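Local coordinates for protein NADH oxidase (Thermus thermophilus, PDB 6RVB) that probably reduces coenzyme A disulfide with electrons from NADH, passed through a bound FAD and a redox-active centre, at residues A[36-41]-A[56-61]; A[45-50]-A[131-136]; A[29-34]-A[74-79]. One frame throughout, in Å; residues are numbered along the deposited sequence.

Contact 1: residues A[36-41]-A[56-61]; sequences SGWVSY and RLERLV. With COA (coenzyme A), chain G.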
# COMPACT_ATOMS: atom_id res chain seq x y z
N SER A 36 -22.37 -4.50 -28.39
CA SER A 36 -23.21 -3.84 -27.44
C SER A 36 -23.40 -2.38 -27.75
O SER A 36 -23.98 -1.63 -26.97
CB SER A 36 -22.56 -3.91 -26.08
OG SER A 36 -21.70 -2.80 -25.81
N GLY A 37 -22.87 -1.90 -28.84
CA GLY A 37 -23.06 -0.47 -28.91
C GLY A 37 -22.50 0.45 -27.83
O GLY A 37 -22.69 1.64 -27.92
N TRP A 38 -21.73 -0.04 -26.88
CA TRP A 38 -20.73 0.81 -26.22
C TRP A 38 -19.37 0.11 -26.18
O TRP A 38 -19.26 -1.08 -26.11
CB TRP A 38 -21.10 1.03 -24.78
CG TRP A 38 -22.31 1.78 -24.47
CD1 TRP A 38 -23.57 1.32 -24.40
CD2 TRP A 38 -22.35 3.11 -24.06
NE1 TRP A 38 -24.41 2.31 -24.01
CE2 TRP A 38 -23.66 3.43 -23.79
CE3 TRP A 38 -21.38 4.08 -23.87
CZ2 TRP A 38 -24.04 4.66 -23.37
CZ3 TRP A 38 -21.76 5.31 -23.46
CH2 TRP A 38 -23.06 5.61 -23.21
N VAL A 39 -18.31 0.86 -26.15
CA VAL A 39 -16.99 0.29 -26.33
C VAL A 39 -16.04 0.97 -25.34
O VAL A 39 -16.22 2.14 -24.97
CB VAL A 39 -16.56 0.45 -27.87
CG1 VAL A 39 -15.67 1.63 -28.13
CG2 VAL A 39 -15.95 -0.77 -28.40
N SER A 40 -15.05 0.25 -24.88
CA SER A 40 -14.05 0.85 -24.01
C SER A 40 -14.57 1.59 -22.79
O SER A 40 -14.36 2.78 -22.66
CB SER A 40 -13.16 1.76 -24.83
OG SER A 40 -12.11 2.25 -24.06
N TYR A 41 -15.20 0.90 -21.85
CA TYR A 41 -15.78 1.57 -20.70
C TYR A 41 -15.53 0.77 -19.42
O TYR A 41 -15.24 -0.42 -19.42
CB TYR A 41 -17.28 1.78 -20.94
CG TYR A 41 -18.04 0.45 -21.07
CD1 TYR A 41 -18.18 -0.15 -22.27
CD2 TYR A 41 -18.57 -0.19 -19.95
CE1 TYR A 41 -18.81 -1.33 -22.36
CE2 TYR A 41 -19.20 -1.39 -20.04
CZ TYR A 41 -19.34 -1.96 -21.26
OH TYR A 41 -20.01 -3.18 -21.45
N ARG A 56 -23.24 11.02 -14.66
CA ARG A 56 -23.76 10.39 -15.86
C ARG A 56 -22.94 9.15 -16.28
O ARG A 56 -21.75 9.09 -16.09
CB ARG A 56 -23.91 11.38 -17.03
CG ARG A 56 -23.16 12.67 -16.94
CD ARG A 56 -22.90 13.27 -18.31
NE ARG A 56 -22.42 14.66 -18.20
CZ ARG A 56 -21.14 15.05 -18.18
NH1 ARG A 56 -20.14 14.15 -18.26
NH2 ARG A 56 -20.84 16.36 -18.08
N LEU A 57 -23.63 8.17 -16.84
CA LEU A 57 -23.05 6.93 -17.32
C LEU A 57 -21.94 7.12 -18.37
O LEU A 57 -21.01 6.34 -18.47
CB LEU A 57 -24.16 6.10 -17.90
CG LEU A 57 -24.11 4.61 -17.89
CD1 LEU A 57 -23.76 4.24 -16.49
CD2 LEU A 57 -25.50 4.10 -18.28
N GLU A 58 -22.00 8.18 -19.15
CA GLU A 58 -20.97 8.35 -20.21
C GLU A 58 -19.67 8.68 -19.56
O GLU A 58 -18.68 8.66 -20.18
CB GLU A 58 -21.33 9.42 -21.33
CG GLU A 58 -22.69 10.31 -21.10
CD GLU A 58 -24.07 9.47 -21.17
OE1 GLU A 58 -24.91 9.43 -20.20
OE2 GLU A 58 -24.34 8.85 -22.23
N ARG A 59 -19.66 9.00 -18.27
CA ARG A 59 -18.39 9.32 -17.60
C ARG A 59 -17.41 8.10 -17.48
O ARG A 59 -16.24 8.25 -17.21
CB ARG A 59 -18.70 9.97 -16.25
CG ARG A 59 -17.90 11.25 -15.98
CD ARG A 59 -18.78 12.43 -16.01
NE ARG A 59 -18.39 13.37 -14.96
CZ ARG A 59 -19.04 14.51 -14.71
NH1 ARG A 59 -20.14 14.79 -15.46
NH2 ARG A 59 -18.62 15.35 -13.73
N LEU A 60 -17.91 6.91 -17.71
CA LEU A 60 -17.21 5.67 -17.48
C LEU A 60 -16.47 5.25 -18.78
O LEU A 60 -15.76 4.27 -18.84
CB LEU A 60 -18.27 4.62 -17.15
CG LEU A 60 -18.47 4.08 -15.76
CD1 LEU A 60 -18.13 5.06 -14.71
CD2 LEU A 60 -19.90 3.52 -15.50
N VAL A 61 -16.69 5.97 -19.86
CA VAL A 61 -16.10 5.56 -21.13
C VAL A 61 -14.66 6.17 -21.19
O VAL A 61 -14.42 7.33 -20.84
CB VAL A 61 -16.93 6.06 -22.28
CG1 VAL A 61 -16.82 7.57 -22.32
CG2 VAL A 61 -16.33 5.58 -23.58
N1A COA G . 2.07 9.11 -17.05
C2A COA G . 2.91 8.68 -18.02
N3A COA G . 2.55 7.72 -18.95
C4A COA G . 1.33 7.11 -18.99
C5A COA G . 0.35 7.52 -17.95
C6A COA G . 0.77 8.58 -16.94
N6A COA G . -0.15 8.97 -15.94
N7A COA G . -0.78 6.81 -18.16
C8A COA G . -0.51 6.01 -19.22
N9A COA G . 0.74 6.18 -19.73
C1B COA G . 1.28 5.43 -20.93
C2B COA G . 1.33 3.92 -20.69
O2B COA G . 2.57 3.68 -20.00
C3B COA G . 1.28 3.28 -22.08
O3B COA G . 2.63 3.13 -22.58
P3B COA G . 3.09 2.53 -24.00
O7A COA G . 4.44 1.92 -23.64
O8A COA G . 2.00 1.59 -24.48
O9A COA G . 3.18 3.76 -24.88
C4B COA G . 0.57 4.32 -22.91
O4B COA G . 0.55 5.56 -22.16
C5B COA G . -0.84 3.86 -23.29
O5B COA G . -1.75 4.19 -22.22
P1A COA G . -3.29 4.61 -22.49
O1A COA G . -3.83 4.95 -21.13
O2A COA G . -3.33 5.61 -23.65
O3A COA G . -3.91 3.15 -22.87
P2A COA G . -4.27 2.48 -24.29
O4A COA G . -3.62 1.11 -24.44
O5A COA G . -4.20 3.47 -25.46
O6A COA G . -5.84 2.31 -23.85
CBP COA G . -8.00 1.44 -23.64
CCP COA G . -6.62 1.14 -24.15
CDP COA G . -7.95 2.83 -23.01
CEP COA G . -8.95 1.52 -24.82
CAP COA G . -8.30 0.28 -22.64
OAP COA G . -7.36 0.30 -21.54
C9P COA G . -9.69 0.30 -22.05
O9P COA G . -10.64 0.02 -22.78
N8P COA G . -9.90 0.66 -20.78
C7P COA G . -11.27 0.98 -20.41
C6P COA G . -11.98 -0.29 -19.99
C5P COA G . -11.15 -0.71 -18.79
O5P COA G . -10.11 -1.34 -18.89
N4P COA G . -11.55 -0.40 -17.57
C3P COA G . -11.22 -1.45 -16.61
C2P COA G . -11.96 -2.78 -16.87
S1P COA G . -13.41 -2.95 -15.73
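W38 and E58 meet at the outer corner of this contact, where the carboxylate oxygen OE2 of E58 lies in the plane of the indole, 3.6 Å from its rim atom CH2. The indole CG is set beside its own backbone N and anti to the carbonyl carbon (chi1 -66°), while the glutamate chain bends at chi2 and brings its carboxylate up to the ring. Lying in the ring plane at the rim, OE2 probably faces the slightly positive C-H edge rather than the pi cloud; the carboxylate plane is turned 51° from the ring. Deeper in, V61 does the work with a single methyl: CG2 lies 3.5 Å from S40 O and 3.7 Å from V39 O. The backbones come together once, in an isolated bridge between Y41 and V61 whose CA atoms are 4.0 Å apart, and Y41 CA makes a bent C-H...O contact with L60 O. The Y41 ring itself leads away from residues 56-61. S40 gives its backbone O to this packing and its hydroxyl to coenzyme A: with OG anti to the backbone N (chi1 -175°), it donates to the pantetheine carbonyl O9P at 3.0 Å. At the start of segment 36-41, S36 OG accepts from W38 N, an ST turn. Helix 136-145 lies against W38, Y41 and L57, helix 46-50 packs on L57 and L60, and L60 also meets Y366 of the second subunit.

Contact 2: residues A[45-50]-A[131-136]; sequences GLPYVL and YTLRTM. With FAD (flavin-adenine dinucleotide), chain E.
A chi1 of -64° puts L46 CG beside its backbone N and anti to the carbonyl carbon, and the L46 side chain lies alongside L133, the two running in opposite directions with L46 CD1 3.9 Å from L133 CD2. R134, next in the chain, turns the other way: CG is anti to the backbone N (chi1 -169°), and a bend at chi2 of 80° starts the chain toward the flavin. L46 CD1 also rests 3.8 Å from T135 O, and L50 reaches L133 tip to tip, CD2 to CD1. What this apolar joint offers the cofactor is a seat for the dimethylbenzene end of the isoalloxazine. Methyl C7M is touched by L133 CD1 at 3.7 Å and P47 CD at 3.8 Å, while C8M sits 3.4 Å from L133 O and 3.6 Å from R134 NH1. The ribityl hydroxyl O2' lies over one face of the guanidinium, whose NH2 makes a salt bridge to D281; NH1 adds a weak bond to the NAD ribose oxygen O4D. R134 thus touches both cofactors, consistent with its part in both binding sites. An alanine here would probably leave D281 without its charged mate and open a gap beside C8M, since everything beyond CB is gone. T135 is the N-cap of helix 136-145, its OG1 taking the D138 amide, and D138 OD2 in turn accepts from R134 N. Helix 46-50 packs on two helices: L50 meets L143 of helix 136-145, and P47, Y48 and L50 meet helix 159-170. L133 also packs on L238 of strand 236-239.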
# COMPACT_ATOMS: atom_id res chain seq x y z
N GLY A 45 -17.14 0.69 -12.80
CA GLY A 45 -17.61 1.94 -12.26
C GLY A 45 -19.12 1.98 -12.14
O GLY A 45 -19.67 2.95 -11.54
N LEU A 46 -19.80 0.97 -12.69
CA LEU A 46 -21.26 1.00 -12.67
C LEU A 46 -21.85 1.19 -11.26
O LEU A 46 -22.82 1.92 -11.06
CB LEU A 46 -21.88 -0.19 -13.41
CG LEU A 46 -21.61 -0.28 -14.93
CD1 LEU A 46 -21.79 -1.71 -15.37
CD2 LEU A 46 -22.49 0.67 -15.70
N PRO A 47 -21.28 0.53 -10.24
CA PRO A 47 -22.02 0.76 -9.03
C PRO A 47 -21.96 2.17 -8.54
O PRO A 47 -22.87 2.55 -7.80
CB PRO A 47 -21.36 -0.19 -8.08
CG PRO A 47 -21.00 -1.28 -8.94
CD PRO A 47 -20.52 -0.71 -10.17
N TYR A 48 -20.95 2.93 -8.96
CA TYR A 48 -20.75 4.32 -8.54
C TYR A 48 -21.68 5.30 -9.26
O TYR A 48 -21.93 6.42 -8.79
CB TYR A 48 -19.26 4.70 -8.56
CG TYR A 48 -18.55 3.73 -7.68
CD1 TYR A 48 -18.80 3.68 -6.31
CD2 TYR A 48 -17.70 2.78 -8.22
CE1 TYR A 48 -18.21 2.77 -5.51
CE2 TYR A 48 -17.10 1.82 -7.41
CZ TYR A 48 -17.38 1.82 -6.06
OH TYR A 48 -16.82 0.85 -5.24
N VAL A 49 -22.23 4.85 -10.38
CA VAL A 49 -23.16 5.62 -11.19
C VAL A 49 -24.58 5.34 -10.68
O VAL A 49 -25.25 6.27 -10.38
CB VAL A 49 -22.97 5.30 -12.70
CG1 VAL A 49 -24.07 5.78 -13.50
CG2 VAL A 49 -21.78 5.90 -13.12
N LEU A 50 -25.00 4.07 -10.64
CA LEU A 50 -26.12 3.60 -9.86
C LEU A 50 -26.35 4.39 -8.53
O LEU A 50 -27.48 4.78 -8.26
CB LEU A 50 -25.91 2.12 -9.58
CG LEU A 50 -26.69 1.30 -10.55
CD1 LEU A 50 -26.95 2.02 -11.95
CD2 LEU A 50 -26.08 -0.06 -10.63
N TYR A 131 -33.21 -7.84 -12.47
CA TYR A 131 -32.06 -7.30 -13.19
C TYR A 131 -30.71 -8.03 -13.04
O TYR A 131 -30.49 -8.86 -12.16
CB TYR A 131 -31.87 -5.86 -12.78
CG TYR A 131 -33.03 -4.96 -13.08
CD1 TYR A 131 -33.13 -4.31 -14.32
CD2 TYR A 131 -33.97 -4.69 -12.14
CE1 TYR A 131 -34.16 -3.43 -14.60
CE2 TYR A 131 -35.01 -3.82 -12.43
CZ TYR A 131 -35.10 -3.21 -13.67
OH TYR A 131 -36.16 -2.42 -13.90
N THR A 132 -29.79 -7.61 -13.88
CA THR A 132 -28.44 -8.17 -13.91
C THR A 132 -27.44 -7.03 -14.08
O THR A 132 -27.81 -5.97 -14.57
CB THR A 132 -28.45 -9.08 -15.06
OG1 THR A 132 -28.27 -10.39 -14.58
CG2 THR A 132 -27.41 -8.72 -16.14
N LEU A 133 -26.20 -7.13 -13.62
CA LEU A 133 -25.34 -5.92 -13.68
C LEU A 133 -24.04 -6.19 -14.30
O LEU A 133 -23.10 -6.49 -13.60
CB LEU A 133 -24.96 -5.38 -12.32
CG LEU A 133 -25.01 -3.88 -12.21
CD1 LEU A 133 -24.02 -3.34 -11.18
CD2 LEU A 133 -24.78 -3.26 -13.50
N ARG A 134 -23.95 -6.03 -15.60
CA ARG A 134 -22.74 -6.40 -16.33
C ARG A 134 -22.35 -5.39 -17.41
O ARG A 134 -21.20 -5.24 -17.71
CB ARG A 134 -22.93 -7.79 -16.94
CG ARG A 134 -21.74 -8.46 -17.52
CD ARG A 134 -20.91 -9.07 -16.43
NE ARG A 134 -19.54 -9.25 -16.89
CZ ARG A 134 -18.52 -9.31 -16.05
NH1 ARG A 134 -18.75 -9.24 -14.70
NH2 ARG A 134 -17.31 -9.45 -16.60
N THR A 135 -23.29 -4.65 -17.98
CA THR A 135 -23.00 -3.89 -19.19
C THR A 135 -23.56 -2.50 -19.08
O THR A 135 -24.29 -2.22 -18.14
CB THR A 135 -23.71 -4.52 -20.36
OG1 THR A 135 -25.13 -4.38 -20.18
CG2 THR A 135 -23.45 -5.95 -20.38
N MET A 136 -23.29 -1.62 -20.04
CA MET A 136 -23.80 -0.26 -19.89
C MET A 136 -25.29 -0.31 -20.02
O MET A 136 -25.99 0.44 -19.42
CB MET A 136 -23.18 0.71 -20.85
CG MET A 136 -21.71 0.81 -20.69
SD MET A 136 -21.21 2.18 -19.63
CE MET A 136 -22.04 3.51 -20.56
PA FAD E . -16.32 -7.62 -21.24
O1A FAD E . -17.33 -8.72 -20.62
O2A FAD E . -15.95 -6.33 -20.48
O5B FAD E . -16.84 -7.15 -22.75
C5B FAD E . -17.21 -8.10 -23.81
C4B FAD E . -18.03 -7.43 -24.91
O4B FAD E . -17.80 -8.19 -26.08
C3B FAD E . -19.50 -7.36 -24.56
O3B FAD E . -20.01 -5.98 -24.48
C2B FAD E . -20.08 -8.06 -25.71
O2B FAD E . -21.13 -7.15 -26.05
C1B FAD E . -18.96 -8.18 -26.79
N9A FAD E . -19.17 -9.47 -27.54
C8A FAD E . -19.44 -10.70 -27.00
N7A FAD E . -19.74 -11.63 -27.94
C5A FAD E . -19.63 -11.00 -29.14
C6A FAD E . -19.80 -11.45 -30.55
N6A FAD E . -20.09 -12.77 -30.76
N1A FAD E . -19.63 -10.51 -31.52
C2A FAD E . -19.29 -9.20 -31.19
N3A FAD E . -19.11 -8.68 -29.93
C4A FAD E . -19.26 -9.56 -28.89
N1 FAD E . -12.71 -5.67 -12.31
C2 FAD E . -11.72 -5.23 -11.47
O2 FAD E . -10.50 -5.52 -11.70
N3 FAD E . -12.04 -4.47 -10.40
C4 FAD E . -13.32 -4.06 -10.10
O4 FAD E . -13.63 -3.32 -9.09
C4X FAD E . -14.43 -4.47 -11.01
N5 FAD E . -15.72 -4.05 -10.74
C5X FAD E . -16.71 -4.48 -11.60
C6 FAD E . -18.05 -4.09 -11.35
C7 FAD E . -19.08 -4.50 -12.22
C7M FAD E . -20.49 -4.06 -11.92
C8 FAD E . -18.77 -5.35 -13.43
C8M FAD E . -19.83 -5.83 -14.40
C9 FAD E . -17.44 -5.76 -13.67
C9A FAD E . -16.37 -5.37 -12.81
N10 FAD E . -15.01 -5.78 -13.11
C10 FAD E . -14.03 -5.34 -12.18
C1' FAD E . -14.65 -6.67 -14.23
C2' FAD E . -14.60 -6.04 -15.58
O2' FAD E . -15.91 -5.68 -16.02
C3' FAD E . -14.11 -7.03 -16.60
O3' FAD E . -13.07 -7.82 -16.05
C4' FAD E . -13.62 -6.17 -17.78
O4' FAD E . -14.60 -5.23 -18.35
C5' FAD E . -12.88 -7.00 -18.83
O5' FAD E . -13.74 -7.57 -19.82
P FAD E . -13.32 -8.01 -21.31
O1P FAD E . -12.82 -6.82 -22.10
O2P FAD E . -12.74 -9.43 -21.56
O3P FAD E . -14.86 -8.24 -21.76

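Contact 3: residues A[29-34]-A[74-79]; sequences EVVVYE and LVHTRH. With FAD (flavin-adenine dinucleotide), chain E.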
# COMPACT_ATOMS: atom_id res chain seq x y z
N GLU A 29 -3.99 -2.91 -40.29
CA GLU A 29 -5.34 -2.40 -40.35
C GLU A 29 -6.09 -2.93 -39.16
O GLU A 29 -6.21 -4.12 -39.02
CB GLU A 29 -6.07 -2.92 -41.56
CG GLU A 29 -5.42 -2.83 -42.93
CD GLU A 29 -6.37 -3.25 -44.13
OE1 GLU A 29 -6.19 -2.68 -45.22
OE2 GLU A 29 -7.27 -4.12 -44.01
N VAL A 30 -6.65 -2.08 -38.31
CA VAL A 30 -7.19 -2.58 -37.05
C VAL A 30 -8.67 -2.27 -36.94
O VAL A 30 -9.09 -1.14 -36.91
CB VAL A 30 -6.46 -1.94 -35.79
CG1 VAL A 30 -7.04 -2.42 -34.51
CG2 VAL A 30 -5.01 -2.27 -35.77
N VAL A 31 -9.46 -3.30 -36.83
CA VAL A 31 -10.88 -3.05 -36.70
C VAL A 31 -11.55 -3.84 -35.55
O VAL A 31 -11.34 -5.03 -35.39
CB VAL A 31 -11.62 -3.37 -38.04
CG1 VAL A 31 -11.33 -4.78 -38.52
CG2 VAL A 31 -13.07 -3.32 -37.80
N VAL A 32 -12.40 -3.17 -34.78
CA VAL A 32 -13.06 -3.77 -33.64
C VAL A 32 -14.55 -3.95 -33.87
O VAL A 32 -15.21 -2.97 -34.04
CB VAL A 32 -12.96 -2.75 -32.48
CG1 VAL A 32 -13.69 -3.25 -31.27
CG2 VAL A 32 -11.55 -2.56 -32.14
N TYR A 33 -15.11 -5.14 -33.86
CA TYR A 33 -16.59 -5.31 -33.93
C TYR A 33 -17.17 -5.59 -32.51
O TYR A 33 -17.01 -6.68 -31.97
CB TYR A 33 -17.00 -6.48 -34.86
CG TYR A 33 -16.65 -6.28 -36.26
CD1 TYR A 33 -17.16 -5.21 -36.93
CD2 TYR A 33 -15.81 -7.13 -36.93
CE1 TYR A 33 -16.82 -4.97 -38.28
CE2 TYR A 33 -15.44 -6.90 -38.29
CZ TYR A 33 -15.96 -5.81 -38.94
OH TYR A 33 -15.66 -5.51 -40.22
N GLU A 34 -17.86 -4.62 -31.95
CA GLU A 34 -18.45 -4.69 -30.61
C GLU A 34 -19.97 -4.85 -30.70
O GLU A 34 -20.64 -4.01 -31.27
CB GLU A 34 -18.00 -3.46 -29.79
CG GLU A 34 -18.59 -3.16 -28.40
CD GLU A 34 -18.86 -4.35 -27.46
OE1 GLU A 34 -17.98 -5.18 -27.22
OE2 GLU A 34 -19.99 -4.45 -26.93
N LEU A 74 -10.64 1.45 -36.17
CA LEU A 74 -12.02 1.49 -36.61
C LEU A 74 -12.95 0.70 -35.75
O LEU A 74 -12.91 -0.56 -35.81
CB LEU A 74 -12.22 1.01 -38.05
CG LEU A 74 -11.47 1.98 -38.93
CD1 LEU A 74 -11.16 1.32 -40.25
CD2 LEU A 74 -12.15 3.40 -39.02
N VAL A 75 -13.81 1.40 -34.97
CA VAL A 75 -14.74 0.63 -34.17
C VAL A 75 -16.19 0.61 -34.63
O VAL A 75 -16.80 1.60 -34.75
CB VAL A 75 -14.54 0.79 -32.60
CG1 VAL A 75 -13.46 1.77 -32.28
CG2 VAL A 75 -15.83 1.18 -31.89
N HIS A 76 -16.76 -0.55 -34.85
CA HIS A 76 -18.17 -0.66 -35.11
C HIS A 76 -18.99 -1.23 -33.98
O HIS A 76 -18.93 -2.39 -33.72
CB HIS A 76 -18.34 -1.54 -36.34
CG HIS A 76 -17.58 -1.02 -37.50
ND1 HIS A 76 -16.53 -1.71 -38.07
CD2 HIS A 76 -17.61 0.18 -38.12
CE1 HIS A 76 -15.98 -0.99 -39.02
NE2 HIS A 76 -16.60 0.17 -39.05
N THR A 77 -19.80 -0.41 -33.35
CA THR A 77 -20.70 -0.93 -32.33
C THR A 77 -21.98 -1.58 -32.86
O THR A 77 -22.32 -1.45 -34.02
CB THR A 77 -21.15 0.15 -31.37
OG1 THR A 77 -21.77 1.21 -32.07
CG2 THR A 77 -20.00 0.68 -30.61
N ARG A 78 -22.71 -2.26 -32.00
CA ARG A 78 -23.89 -2.98 -32.46
C ARG A 78 -23.58 -3.83 -33.67
O ARG A 78 -24.35 -3.87 -34.61
CB ARG A 78 -25.07 -2.05 -32.79
CG ARG A 78 -25.20 -0.68 -31.98
CD ARG A 78 -26.58 -0.48 -31.28
NE ARG A 78 -26.79 -1.67 -30.43
CZ ARG A 78 -27.56 -2.74 -30.71
NH1 ARG A 78 -28.30 -2.77 -31.83
NH2 ARG A 78 -27.64 -3.78 -29.85
N HIS A 79 -22.44 -4.49 -33.65
CA HIS A 79 -22.10 -5.41 -34.72
C HIS A 79 -21.74 -6.75 -34.15
O HIS A 79 -20.75 -6.88 -33.47
CB HIS A 79 -20.87 -4.95 -35.44
CG HIS A 79 -21.15 -3.94 -36.49
ND1 HIS A 79 -21.49 -2.65 -36.20
CD2 HIS A 79 -21.11 -4.03 -37.84
CE1 HIS A 79 -21.66 -1.98 -37.32
NE2 HIS A 79 -21.45 -2.80 -38.33
PA FAD E . -16.32 -7.62 -21.24
O1A FAD E . -17.33 -8.72 -20.62
O2A FAD E . -15.95 -6.33 -20.48
O5B FAD E . -16.84 -7.15 -22.75
C5B FAD E . -17.21 -8.10 -23.81
C4B FAD E . -18.03 -7.43 -24.91
O4B FAD E . -17.80 -8.19 -26.08
C3B FAD E . -19.50 -7.36 -24.56
O3B FAD E . -20.01 -5.98 -24.48
C2B FAD E . -20.08 -8.06 -25.71
O2B FAD E . -21.13 -7.15 -26.05
C1B FAD E . -18.96 -8.18 -26.79
N9A FAD E . -19.17 -9.47 -27.54
C8A FAD E . -19.44 -10.70 -27.00
N7A FAD E . -19.74 -11.63 -27.94
C5A FAD E . -19.63 -11.00 -29.14
C6A FAD E . -19.80 -11.45 -30.55
N6A FAD E . -20.09 -12.77 -30.76
N1A FAD E . -19.63 -10.51 -31.52
C2A FAD E . -19.29 -9.20 -31.19
N3A FAD E . -19.11 -8.68 -29.93
C4A FAD E . -19.26 -9.56 -28.89
N1 FAD E . -12.71 -5.67 -12.31
C2 FAD E . -11.72 -5.23 -11.47
O2 FAD E . -10.50 -5.52 -11.70
N3 FAD E . -12.04 -4.47 -10.40
C4 FAD E . -13.32 -4.06 -10.10
O4 FAD E . -13.63 -3.32 -9.09
C4X FAD E . -14.43 -4.47 -11.01
N5 FAD E . -15.72 -4.05 -10.74
C5X FAD E . -16.71 -4.48 -11.60
C6 FAD E . -18.05 -4.09 -11.35
C7 FAD E . -19.08 -4.50 -12.22
C7M FAD E . -20.49 -4.06 -11.92
C8 FAD E . -18.77 -5.35 -13.43
C8M FAD E . -19.83 -5.83 -14.40
C9 FAD E . -17.44 -5.76 -13.67
C9A FAD E . -16.37 -5.37 -12.81
N10 FAD E . -15.01 -5.78 -13.11
C10 FAD E . -14.03 -5.34 -12.18
C1' FAD E . -14.65 -6.67 -14.23
C2' FAD E . -14.60 -6.04 -15.58
O2' FAD E . -15.91 -5.68 -16.02
C3' FAD E . -14.11 -7.03 -16.60
O3' FAD E . -13.07 -7.82 -16.05
C4' FAD E . -13.62 -6.17 -17.78
O4' FAD E . -14.60 -5.23 -18.35
C5' FAD E . -12.88 -7.00 -18.83
O5' FAD E . -13.74 -7.57 -19.82
P FAD E . -13.32 -8.01 -21.31
O1P FAD E . -12.82 -6.82 -22.10
O2P FAD E . -12.74 -9.43 -21.56
O3P FAD E . -14.86 -8.24 -21.76
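V31 and V32 pair with L74 and V75, and Y33 with H76, as two parallel strands whose axes approach to 4.7 Å and diverge by 14°, with bonds L74 N to V30 O, V32 N to L74 O, H76 N to V32 O and E34 N to H76 O. V31, Y33, L74 and H76 turn to one face, V32, E34, V75 and T77 to the other. On the first, Y33 CG lies beside its backbone N (chi1 -64°), and its ring meets that of H76 rim to rim, planes 26° apart, with Y33 CE1 3.3 Å from H76 ND1. Y33 OH is hydrogen-bonded to D104 OD2. On the opposite face V32 CB and V75 CB are 3.9 Å apart. Strand 29-34 is the second strand of the Rossmann-type FAD domain, and strand 73-77 is an edge strand of its sheet within this chain. As in many such folds, an acid near the C-terminal part of the second strand binds the ribose: E34 OE2 accepts from O2B and O3B, and also from S36 N, though that oxygen's modelled place is less sure; E34 OE1 takes the G10 amide. Past T77 the chain turns through R78, in a left-handed conformation, so that H79 N reaches E34 O at 3.0 Å. The H79 ring, slid aside from Y33, is steadied by ND1 donating to T77 O.

Contacts 3 and 2 touch opposite parts of the FAD, the adenosine ribose and the dimethylbenzene edge; contact 1, in the chain between strands 29-34 and 73-77, adds S40 to the coenzyme A pocket. C44, the residue seen covalently bound to coenzyme A, directly precedes segment 45-50 and follows shortly after 36-41. Contacts 1 and 2, with centres 11 Å apart, share a wall in which Y41 CD2 meets M136 CG at 3.4 Å and L57 packs on V49. Contact 1 also leans on contact 3, 15 Å away between centres, through V39 CG1 and V75 CG2 at 3.8 Å. Contacts 2 and 3 do not touch, their nearest atoms being about 8 Å apart; the cofactor itself joins them.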